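Local atomic coordinates of inositol polyphosphate multikinase alpha (Arabidopsis thaliana, PDB entry 4FRF), a protein that phosphorylates inositol phosphates of varied substitution, using ATP to convert inositol 1,4,5-trisphosphate to inositol 1,3,4,5,6-pentakisphosphate. Residues Met90-Thr94 against Thr116-Arg122. Coordinates in Å, arbitrary orientation, origin at the centre of the assembly. Numbering follows the deposited sequence.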
# COMPACT_ATOMS: atom_id res chain seq x y z
N MET A 90 9.79 -0.25 7.32
CA MET A 90 8.55 -0.28 6.56
C MET A 90 8.45 0.88 5.62
O MET A 90 8.67 2.03 6.00
CB MET A 90 7.37 -0.27 7.50
CG MET A 90 7.11 -1.60 8.11
SD MET A 90 6.49 -2.71 6.86
CE MET A 90 6.91 -4.29 7.59
N GLY A 91 8.14 0.59 4.36
CA GLY A 91 7.87 1.63 3.40
C GLY A 91 8.34 1.33 1.99
O GLY A 91 9.52 1.07 1.77
N SER A 92 7.38 1.38 1.05
CA SER A 92 7.64 1.30 -0.39
C SER A 92 8.71 2.32 -0.84
O SER A 92 9.44 2.09 -1.80
CB SER A 92 6.33 1.51 -1.15
OG SER A 92 6.44 1.16 -2.53
N ARG A 93 8.76 3.45 -0.15
CA ARG A 93 9.90 4.37 -0.22
C ARG A 93 10.27 4.78 1.20
O ARG A 93 9.48 4.60 2.12
CB ARG A 93 9.56 5.61 -1.03
CG ARG A 93 8.39 6.38 -0.45
CD ARG A 93 8.37 7.83 -0.88
NE ARG A 93 7.36 8.57 -0.14
CZ ARG A 93 6.07 8.61 -0.46
NH1 ARG A 93 5.62 7.99 -1.55
NH2 ARG A 93 5.23 9.30 0.30
N THR A 94 11.42 5.41 1.36
CA THR A 94 11.88 5.81 2.67
C THR A 94 11.62 7.29 2.93
O THR A 94 11.27 7.68 4.05
CB THR A 94 13.37 5.49 2.86
OG1 THR A 94 13.51 4.12 3.22
CG2 THR A 94 13.98 6.37 3.92
N THR A 116 13.37 -2.64 -0.43
CA THR A 116 12.52 -1.49 -0.17
C THR A 116 11.66 -1.16 -1.38
O THR A 116 10.45 -1.03 -1.27
CB THR A 116 13.35 -0.25 0.22
OG1 THR A 116 13.52 -0.22 1.64
CG2 THR A 116 12.64 1.04 -0.22
N VAL A 117 12.30 -1.05 -2.54
CA VAL A 117 11.60 -0.77 -3.78
C VAL A 117 10.86 -2.01 -4.30
O VAL A 117 9.65 -1.95 -4.59
CB VAL A 117 12.54 -0.24 -4.86
CG1 VAL A 117 11.79 -0.11 -6.16
CG2 VAL A 117 13.10 1.09 -4.46
N SER A 118 11.58 -3.13 -4.40
CA SER A 118 11.00 -4.37 -4.88
C SER A 118 9.81 -4.80 -4.04
O SER A 118 8.72 -5.01 -4.54
CB SER A 118 12.05 -5.47 -4.94
OG SER A 118 12.03 -6.27 -3.77
N SER A 119 10.02 -4.91 -2.74
CA SER A 119 8.93 -5.31 -1.84
C SER A 119 8.52 -4.14 -0.97
O SER A 119 9.05 -3.03 -1.10
CB SER A 119 9.35 -6.49 -1.00
OG SER A 119 10.12 -7.37 -1.79
N GLY A 120 7.58 -4.37 -0.07
CA GLY A 120 7.14 -3.26 0.79
C GLY A 120 8.17 -2.63 1.76
O GLY A 120 7.91 -1.57 2.33
N PHE A 121 9.34 -3.25 1.91
CA PHE A 121 10.07 -3.16 3.17
C PHE A 121 11.55 -3.54 3.08
O PHE A 121 12.06 -3.82 1.99
CB PHE A 121 9.40 -4.05 4.17
CG PHE A 121 9.37 -5.48 3.76
CD1 PHE A 121 8.33 -5.98 2.98
CD2 PHE A 121 10.37 -6.35 4.18
CE1 PHE A 121 8.28 -7.32 2.62
CE2 PHE A 121 10.33 -7.69 3.85
CZ PHE A 121 9.28 -8.18 3.06
N ARG A 122 12.21 -3.63 4.24
CA ARG A 122 13.67 -3.82 4.29
C ARG A 122 14.17 -4.31 5.67
O ARG A 122 14.24 -3.52 6.62
CB ARG A 122 14.37 -2.50 3.96
CG ARG A 122 15.76 -2.66 3.39
CD ARG A 122 16.62 -1.39 3.61
NE ARG A 122 15.87 -0.14 3.48
CZ ARG A 122 16.43 1.07 3.42
NH1 ARG A 122 17.75 1.20 3.43
NH2 ARG A 122 15.68 2.15 3.32
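T116 lies on the short helix 115-118, beside the loop that follows strand 83-90. Its methyl CG2 packs 3.7 Å from the carbonyl O of G91 and 4.3 Å from CA of R93. V117 adds backbone packing, with its CA 4.1 Å from O of S92. Its side chain starts away from the loop and packs on R93 of the second subunit. The backbone O of S118 accepts a hydrogen bond from NE2 of H249 of the second subunit. The chain leaves the helix at S119.

O of G120 accepts a hydrogen bond from N of G91, at 3.0 Å. G91 is the last residue of the PxxxDxKxG signature of inositol phosphate kinases, a motif associated with inositol phosphate binding in this family. Its backbone angles (phi 145°, psi 123°) would jam a CB against the carbonyl O of M90. The bond to G120 joins the end of the signature to the turn after helix 115-118.

F121 leads into strand 121-130, which runs antiparallel beside strand 83-90 in the sheet. CB of F121 sits 4.2 Å from SD of M90. The ring itself leads away and meets F258 and F261 of helix 249-265 edge-to-face. M90 touches F258 too, so both residues pack against this helix. R122 turns its guanidinium back to the loop, with NH2 2.9 Å from OG1 of T94. Its NE makes a weak hydrogen bond to OG1 of T116 (3.0 Å). D111 forms a salt bridge with R122 and also accepts a hydrogen bond from N of T94.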